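Long-range contacts in TqaL (Neurospora crassa, PDB 7EEH), which belongs to the 2OG-Fe dioxygenase family of the cupin clan and binds a ferric ion: residues B[55-59]-B[239-243]; B[61-65]-B[164-168]; B[75-79]-B[117-121]. The protein carries 1 engineered substitution. All blocks are in the same frame, centred on the assembly; numbering follows the deposited sequence.

All three contacts join parts of one cupin-type chain to its main antiparallel sheet or its strand ends. Interaction 1 spans 180 residues, bringing the end of helix 52-58 to the turn that precedes strand 243-247. Interaction 2 sets 61-65 on strand 158-170, and interaction 3 adds loop 117-121 beside the neighbouring strand 74-84. Along the chain they are nested, 3 inside 2 and 2 inside 1. The centres of interactions 2 and 3 are about 8 Å apart, their strands hydrogen-bonded together; the centre of interaction 1 lies about 13 Å from the second and about 18 Å from the third. Together they tie helix 52-58 and two loops to the sheet of the iron-binding fold.

Interaction 1. Residues B[55-59]-B[239-243]; sequences LDALQ and HFLDT
The type II beta turn from His239 to Asp242, which leads into strand 243-247 of the main sheet, presents its two corner residues, Phe240 and Leu241, to the C-terminal end of helix 52-58, where Leu55, Leu58 and Gln59 receive them. Phe240 CG, central to the contact, stands anti to the backbone N (chi1 177°), which carries the ring out of the turn toward the helix. The amide of Gln59 lies over one face, stacked with its plane 16° from that of the ring; NE2 is 3.7 Å above the plane over the ring centre, and the aliphatic part of the same chain follows, with Gln59 CG 3.4 Å from Phe240 CE1. Leu241 CG covers the opposite face. Leu58 CB meets the edge at CZ (4.3 Å), while Leu55 O comes within 3.3 Å of that same Phe240 CZ. Beneath the ring a second layer is wholly aliphatic: Leu55 CD2 touches Leu241 CD1 at 3.7 Å, and Leu58 CD2 touches Leu241 CD2 at 4.2 Å, each pair meeting at about a right angle. Leu241 is further packed by Met41, Val42 and Leu45 of helix 38-48, so this layer continues into the helical part of the fold. The turn's polar groups bond within and beyond it: Asp242 N donates to His239 O, Asp242 OD2 accepts from His239 N and Arg238 N, its OD1 from Gly38 N, and Thr243 OG1 donates to Leu241 O (2.9 Å) and also bonds Thr194 OG1. No hydrogen bond joins the two segments: the helix end is held to the turn by leucine packing and by an aromatic ring enclosed between an amide and a leucine, whereas hydrogen bonds within and around the turn probably set its shape.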
loop_
_atom_site.group_PDB
_atom_site.type_symbol
_atom_site.label_atom_id
_atom_site.label_comp_id
_atom_site.label_asym_id
_atom_site.label_seq_id
_atom_site.Cartn_x
_atom_site.Cartn_y
_atom_site.Cartn_z
ATOM N N LEU B 55 -5.159 -18.758 13.426
ATOM C CA LEU B 55 -3.736 -18.526 13.636
ATOM C C LEU B 55 -3.332 -18.897 15.061
ATOM O O LEU B 55 -2.273 -19.498 15.276
ATOM C CB LEU B 55 -3.381 -17.068 13.330
ATOM C CG LEU B 55 -3.413 -16.665 11.850
ATOM C CD1 LEU B 55 -3.655 -15.181 11.738
ATOM C CD2 LEU B 55 -2.130 -17.059 11.153
ATOM N N ASP B 56 -4.164 -18.548 16.048
ATOM C CA ASP B 56 -3.917 -18.992 17.418
ATOM C C ASP B 56 -3.931 -20.513 17.509
ATOM O O ASP B 56 -3.029 -21.123 18.089
ATOM C CB ASP B 56 -4.974 -18.421 18.365
ATOM C CG ASP B 56 -4.759 -16.971 18.672
ATOM O OD1 ASP B 56 -3.616 -16.489 18.529
ATOM O OD2 ASP B 56 -5.743 -16.307 19.058
ATOM N N ALA B 57 -4.969 -21.139 16.958
ATOM C CA ALA B 57 -5.113 -22.587 17.071
ATOM C C ALA B 57 -3.994 -23.335 16.365
ATOM O O ALA B 57 -3.709 -24.489 16.715
ATOM C CB ALA B 57 -6.463 -23.027 16.509
ATOM N N LEU B 58 -3.356 -22.712 15.374
ATOM C CA LEU B 58 -2.216 -23.333 14.715
ATOM C C LEU B 58 -1.045 -23.532 15.668
ATOM O O LEU B 58 -0.207 -24.406 15.436
ATOM C CB LEU B 58 -1.802 -22.475 13.509
ATOM C CG LEU B 58 -1.227 -23.147 12.272
ATOM C CD1 LEU B 58 -2.118 -24.273 11.803
ATOM C CD2 LEU B 58 -0.996 -22.093 11.151
ATOM N N GLN B 59 -0.979 -22.763 16.747
ATOM C CA GLN B 59 0.087 -22.945 17.722
ATOM C C GLN B 59 -0.186 -24.070 18.721
ATOM O O GLN B 59 0.671 -24.340 19.571
ATOM C CB GLN B 59 0.331 -21.621 18.441
ATOM C CG GLN B 59 0.971 -20.638 17.483
ATOM C CD GLN B 59 1.140 -19.262 18.047
ATOM O OE1 GLN B 59 2.109 -18.985 18.743
ATOM N NE2 GLN B 59 0.215 -18.375 17.721
ATOM N N HIS B 239 10.418 -17.669 15.028
ATOM C CA HIS B 239 9.178 -17.023 15.413
ATOM C C HIS B 239 8.034 -17.592 14.593
ATOM O O HIS B 239 8.204 -17.955 13.421
ATOM C CB HIS B 239 9.263 -15.497 15.220
ATOM C CG HIS B 239 10.409 -14.857 15.947
ATOM N ND1 HIS B 239 11.461 -14.250 15.294
ATOM C CD2 HIS B 239 10.671 -14.739 17.271
ATOM C CE1 HIS B 239 12.317 -13.777 16.183
ATOM N NE2 HIS B 239 11.864 -14.065 17.390
ATOM N N PHE B 240 6.868 -17.658 15.235
ATOM C CA PHE B 240 5.646 -18.190 14.655
ATOM C C PHE B 240 5.486 -17.778 13.196
ATOM O O PHE B 240 5.399 -16.589 12.880
ATOM C CB PHE B 240 4.438 -17.700 15.472
ATOM C CG PHE B 240 3.118 -18.132 14.915
ATOM C CD1 PHE B 240 2.842 -19.477 14.733
ATOM C CD2 PHE B 240 2.149 -17.199 14.586
ATOM C CE1 PHE B 240 1.635 -19.894 14.212
ATOM C CE2 PHE B 240 0.920 -17.597 14.074
ATOM C CZ PHE B 240 0.660 -18.957 13.882
ATOM N N LEU B 241 5.468 -18.771 12.311
ATOM C CA LEU B 241 5.206 -18.689 10.871
ATOM C C LEU B 241 6.417 -18.236 10.062
ATOM O O LEU B 241 6.255 -17.992 8.866
ATOM C CB LEU B 241 4.017 -17.780 10.525
ATOM C CG LEU B 241 2.641 -18.259 11.013
ATOM C CD1 LEU B 241 1.560 -17.243 10.672
ATOM C CD2 LEU B 241 2.309 -19.622 10.412
ATOM N N ASP B 242 7.604 -18.101 10.663
ATOM C CA ASP B 242 8.834 -18.112 9.882
ATOM C C ASP B 242 8.767 -19.224 8.835
ATOM O O ASP B 242 8.479 -20.379 9.167
ATOM C CB ASP B 242 10.043 -18.335 10.792
ATOM C CG ASP B 242 10.504 -17.052 11.521
ATOM O OD1 ASP B 242 9.954 -15.951 11.277
ATOM O OD2 ASP B 242 11.445 -17.162 12.332
ATOM N N THR B 243 9.033 -18.873 7.575
ATOM C CA THR B 243 8.816 -19.778 6.446
ATOM C C THR B 243 9.983 -19.716 5.469
ATOM O O THR B 243 10.346 -18.635 4.988
ATOM C CB THR B 243 7.509 -19.446 5.703
ATOM O OG1 THR B 243 6.380 -19.732 6.542
ATOM C CG2 THR B 243 7.383 -20.284 4.450
#

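Interaction 2. Residues B[61-65]-B[164-168]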
loop_
_atom_site.group_PDB
_atom_site.type_symbol
_atom_site.label_atom_id
_atom_site.label_comp_id
_atom_site.label_asym_id
_atom_site.label_seq_id
_atom_site.Cartn_x
_atom_site.Cartn_y
_atom_site.Cartn_z
ATOM N N VAL B 61 -2.008 -27.183 17.452
ATOM C CA VAL B 61 -2.353 -28.413 16.741
ATOM C C VAL B 61 -1.247 -29.464 16.867
ATOM O O VAL B 61 -1.516 -30.676 16.827
ATOM C CB VAL B 61 -2.684 -28.092 15.267
ATOM C CG1 VAL B 61 -1.466 -27.523 14.544
ATOM C CG2 VAL B 61 -3.214 -29.326 14.552
ATOM N N SER B 62 0.001 -29.030 17.049
ATOM C CA SER B 62 1.108 -29.971 17.167
ATOM C C SER B 62 1.046 -30.780 18.461
ATOM O O SER B 62 1.788 -31.763 18.600
ATOM C CB SER B 62 2.428 -29.210 17.104
ATOM O OG SER B 62 2.601 -28.625 15.815
ATOM N N ASN B 63 0.203 -30.379 19.413
ATOM C CA ASN B 63 0.026 -31.129 20.652
ATOM C C ASN B 63 -0.703 -32.450 20.443
ATOM O O ASN B 63 -0.693 -33.293 21.348
ATOM C CB ASN B 63 -0.745 -30.286 21.678
ATOM C CG ASN B 63 0.084 -29.128 22.239
ATOM O OD1 ASN B 63 1.305 -29.211 22.333
ATOM N ND2 ASN B 63 -0.591 -28.052 22.630
ATOM N N ASN B 64 -1.338 -32.647 19.285
ATOM C CA ASN B 64 -2.167 -33.814 19.015
ATOM C C ASN B 64 -1.572 -34.725 17.951
ATOM O O ASN B 64 -2.310 -35.488 17.311
ATOM C CB ASN B 64 -3.573 -33.376 18.603
ATOM C CG ASN B 64 -4.333 -32.768 19.744
ATOM O OD1 ASN B 64 -4.074 -33.090 20.897
ATOM N ND2 ASN B 64 -5.288 -31.889 19.435
ATOM N N LEU B 65 -0.260 -34.659 17.759
ATOM C CA LEU B 65 0.432 -35.479 16.776
ATOM C C LEU B 65 0.577 -36.903 17.301
ATOM O O LEU B 65 0.478 -37.155 18.504
ATOM C CB LEU B 65 1.798 -34.882 16.451
ATOM C CG LEU B 65 1.758 -33.464 15.878
ATOM C CD1 LEU B 65 3.166 -32.875 15.760
ATOM C CD2 LEU B 65 1.056 -33.457 14.521
ATOM N N PHE B 164 3.827 -32.838 6.202
ATOM C CA PHE B 164 4.066 -33.377 7.537
ATOM C C PHE B 164 3.949 -32.274 8.581
ATOM O O PHE B 164 4.589 -31.221 8.459
ATOM C CB PHE B 164 5.450 -34.014 7.658
ATOM C CG PHE B 164 5.581 -35.323 6.950
ATOM C CD1 PHE B 164 5.732 -35.366 5.582
ATOM C CD2 PHE B 164 5.570 -36.516 7.661
ATOM C CE1 PHE B 164 5.862 -36.577 4.919
ATOM C CE2 PHE B 164 5.696 -37.728 7.005
ATOM C CZ PHE B 164 5.843 -37.755 5.633
ATOM N N ASN B 165 3.176 -32.535 9.621
ATOM C CA ASN B 165 3.173 -31.713 10.825
ATOM C C ASN B 165 4.016 -32.480 11.842
ATOM O O ASN B 165 3.669 -33.604 12.212
ATOM C CB ASN B 165 1.742 -31.483 11.294
ATOM C CG ASN B 165 1.645 -30.564 12.486
ATOM O OD1 ASN B 165 2.650 -30.054 13.004
ATOM N ND2 ASN B 165 0.429 -30.322 12.915
ATOM N N LEU B 166 5.150 -31.910 12.243
ATOM C CA LEU B 166 6.213 -32.679 12.885
ATOM C C LEU B 166 6.708 -31.971 14.139
ATOM O O LEU B 166 7.111 -30.804 14.082
ATOM C CB LEU B 166 7.389 -32.902 11.902
ATOM C CG LEU B 166 8.714 -33.417 12.475
ATOM C CD1 LEU B 166 8.543 -34.814 13.022
ATOM C CD2 LEU B 166 9.815 -33.401 11.440
ATOM N N ARG B 167 6.694 -32.681 15.265
ATOM C CA ARG B 167 7.327 -32.213 16.493
ATOM C C ARG B 167 8.541 -33.093 16.759
ATOM O O ARG B 167 8.399 -34.308 16.948
ATOM C CB ARG B 167 6.350 -32.251 17.673
ATOM C CG ARG B 167 7.032 -32.223 19.037
ATOM C CD ARG B 167 6.033 -32.010 20.166
ATOM N NE ARG B 167 5.342 -30.727 20.055
ATOM C CZ ARG B 167 4.295 -30.372 20.791
ATOM N NH1 ARG B 167 3.815 -31.204 21.718
ATOM N NH2 ARG B 167 3.724 -29.188 20.600
ATOM N N THR B 168 9.730 -32.499 16.735
ATOM C CA THR B 168 10.930 -33.235 17.114
ATOM C C THR B 168 11.167 -33.065 18.610
ATOM O O THR B 168 10.752 -32.074 19.204
ATOM C CB THR B 168 12.157 -32.767 16.325
ATOM O OG1 THR B 168 12.445 -31.400 16.641
ATOM C CG2 THR B 168 11.915 -32.916 14.821
#
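Arg167 and Asn63 meet because the arginine leaves its strand with CG swung opposite the main-chain nitrogen (chi1 161°), runs on extended, and then bends at chi3 (-62°), which swings the guanidinium across Ser62 to the amide of Asn63. There NH1 and NH2 grip a single oxygen end-on: Asn63 OD1 lies 3.0 Å from Arg167 NH2 and 3.3 Å from Arg167 NH1, within the guanidinium plane. Only the NH1 bond falls on a lone pair of the oxygen; NH2 approaches from above the carbonyl plane. Ser62 O sits over one face, 3.6 Å above the plane and over its centre, and Ser62 CB packs 3.7 Å from Arg167 NH2. The stronger polar partner is Asp270 on strand 267-277, which forms a salt bridge with NE and thus helps fix the rotation of the group. Strand 158-170 lies between strands 267-277 and 74-84 in the main sheet of the cupin fold, and segment 61-65 rests on the side carrying Asn165 and Arg167. Leu166 points away from it, its side chain about 10 Å from the ferric ion. Leu65 fills the middle of the contact with both methyls: CD2 rests 3.5 Å from Asn165 O, and CD1 lies against the root of the arginine, 3.8 Å from Arg167 CB. Ser62 and Val61 border the Asn165 side chain, which also packs on Leu124 and Leu196.

Interaction 3. Residues B[75-79]-B[117-121]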
loop_
_atom_site.group_PDB
_atom_site.type_symbol
_atom_site.label_atom_id
_atom_site.label_comp_id
_atom_site.label_asym_id
_atom_site.label_seq_id
_atom_site.Cartn_x
_atom_site.Cartn_y
_atom_site.Cartn_z
ATOM N N ARG B 75 7.188 -36.895 16.875
ATOM C CA ARG B 75 5.746 -37.073 16.793
ATOM C C ARG B 75 5.270 -36.386 15.520
ATOM O O ARG B 75 5.784 -35.327 15.154
ATOM C CB ARG B 75 5.046 -36.491 18.027
ATOM C CG ARG B 75 5.340 -37.261 19.326
ATOM C CD ARG B 75 5.693 -36.341 20.478
ATOM N NE ARG B 75 6.359 -37.049 21.574
ATOM C CZ ARG B 75 6.655 -36.491 22.746
ATOM N NH1 ARG B 75 6.345 -35.216 22.978
ATOM N NH2 ARG B 75 7.267 -37.202 23.686
ATOM N N SER B 76 4.305 -36.988 14.835
ATOM C CA SER B 76 4.011 -36.500 13.495
ATOM C C SER B 76 2.625 -36.938 13.053
ATOM O O SER B 76 2.051 -37.895 13.585
ATOM C CB SER B 76 5.061 -36.996 12.504
ATOM O OG SER B 76 4.612 -38.168 11.851
ATOM N N ARG B 77 2.083 -36.179 12.097
ATOM C CA ARG B 77 0.963 -36.573 11.250
ATOM C C ARG B 77 1.285 -36.128 9.831
ATOM O O ARG B 77 2.022 -35.162 9.634
ATOM C CB ARG B 77 -0.374 -35.950 11.686
ATOM C CG ARG B 77 -0.859 -36.430 13.056
ATOM C CD ARG B 77 -2.274 -36.004 13.401
ATOM N NE ARG B 77 -2.668 -36.650 14.660
ATOM C CZ ARG B 77 -3.211 -37.867 14.729
ATOM N NH1 ARG B 77 -3.458 -38.560 13.621
ATOM N NH2 ARG B 77 -3.511 -38.396 15.909
ATOM N N ASN B 78 0.744 -36.828 8.839
ATOM C CA ASN B 78 0.969 -36.400 7.466
ATOM C C ASN B 78 -0.281 -36.595 6.625
ATOM O O ASN B 78 -1.209 -37.322 6.993
ATOM C CB ASN B 78 2.145 -37.131 6.822
ATOM C CG ASN B 78 1.857 -38.589 6.595
ATOM O OD1 ASN B 78 1.396 -38.976 5.526
ATOM N ND2 ASN B 78 2.116 -39.407 7.605
ATOM N N GLY B 79 -0.285 -35.917 5.483
ATOM C CA GLY B 79 -1.371 -36.012 4.530
ATOM C C GLY B 79 -0.899 -35.592 3.160
ATOM O O GLY B 79 0.002 -34.756 3.024
ATOM N N PHE B 117 -2.844 -44.569 11.396
ATOM C CA PHE B 117 -3.337 -43.820 12.545
ATOM C C PHE B 117 -2.721 -42.441 12.692
ATOM O O PHE B 117 -3.108 -41.705 13.610
ATOM C CB PHE B 117 -3.096 -44.616 13.830
ATOM C CG PHE B 117 -3.682 -46.001 13.789
ATOM C CD1 PHE B 117 -5.038 -46.195 13.983
ATOM C CD2 PHE B 117 -2.883 -47.095 13.508
ATOM C CE1 PHE B 117 -5.591 -47.473 13.928
ATOM C CE2 PHE B 117 -3.426 -48.367 13.461
ATOM C CZ PHE B 117 -4.780 -48.547 13.668
ATOM N N ASP B 118 -1.776 -42.070 11.834
ATOM C CA ASP B 118 -1.089 -40.785 11.939
ATOM C C ASP B 118 -1.482 -39.859 10.787
ATOM O O ASP B 118 -0.671 -39.078 10.286
ATOM C CB ASP B 118 0.428 -40.987 12.009
ATOM C CG ASP B 118 1.014 -41.604 10.724
ATOM O OD1 ASP B 118 0.233 -42.097 9.885
ATOM O OD2 ASP B 118 2.255 -41.591 10.553
ATOM N N GLU B 119 -2.738 -39.940 10.351
ATOM C CA GLU B 119 -3.232 -39.077 9.286
ATOM C C GLU B 119 -3.488 -37.671 9.812
ATOM O O GLU B 119 -4.004 -37.496 10.917
ATOM C CB GLU B 119 -4.528 -39.632 8.708
ATOM C CG GLU B 119 -4.372 -40.874 7.876
ATOM C CD GLU B 119 -5.641 -41.177 7.103
ATOM O OE1 GLU B 119 -6.619 -41.657 7.716
ATOM O OE2 GLU B 119 -5.675 -40.898 5.893
ATOM N N VAL B 120 -3.129 -36.667 9.009
ATOM C CA VAL B 120 -3.512 -35.292 9.308
ATOM C C VAL B 120 -5.029 -35.203 9.430
ATOM O O VAL B 120 -5.765 -35.752 8.600
ATOM C CB VAL B 120 -2.982 -34.353 8.208
ATOM C CG1 VAL B 120 -3.843 -33.105 8.106
ATOM C CG2 VAL B 120 -1.522 -34.008 8.451
ATOM N N GLN B 121 -5.509 -34.497 10.458
ATOM C CA GLN B 121 -6.928 -34.477 10.806
ATOM C C GLN B 121 -7.574 -33.144 10.434
ATOM O O GLN B 121 -6.913 -32.181 10.036
ATOM C CB GLN B 121 -7.121 -34.770 12.298
ATOM C CG GLN B 121 -6.641 -36.158 12.719
ATOM C CD GLN B 121 -7.459 -37.258 12.049
ATOM O OE1 GLN B 121 -8.685 -37.267 12.143
ATOM N NE2 GLN B 121 -6.786 -38.171 11.345
HETATM O O HOH W 1 3.308 -39.028 10.028
HETATM O O HOH W 2 -4.621 -41.142 15.925
HETATM O O HOH W 3 0.479 -41.974 7.286
#
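Backbone hydrogen bonds tie Asn78 to both neighbours of Glu119: Asn78 N donates to Asp118 O (3.0 Å), and Val120 N donates to Asn78 O (2.9 Å). This is the pattern of a single parallel bridge. A second set of bonds comes from the Arg77 side chain. Extended from CG to NE, it runs along the loop until NH1 lies between two carbonyls, 3.0 Å from Glu119 O and 3.2 Å from Phe117 O, both somewhat out of the guanidinium plane. NE donates to Asn64 O, so the group also reaches the loop that follows helix 52-58. Glu119 O takes a further bond from Gln121 NE2 (2.9 Å), which arrives from the opposite face of the carbonyl to Arg77 NH1; Gln121 itself occupies the N-cap position of helix 122-125. In the fold, strand 74-84 pairs through Arg75 and Arg77 with strand 158-170 of the main sheet, while segment 117-121 lies along its other side and leads into that helix. Waters form the third group. One links Arg77 NH2 to Phe117 O. Two more connect Asn78 ND2 with the carboxylate of Asp118, one donating to OD2 (2.8 Å) and the other to OD1; the amide and carboxylate planes are almost perpendicular, 89° apart, and the two side chains come no nearer than 3.7 Å, between Asn78 ND2 and Asp118 OD2. Van der Waals packing comes chiefly from Val120, whose CG2 lies 3.4 Å from Asn78 C and also borders Arg77 CB and Gly79 N.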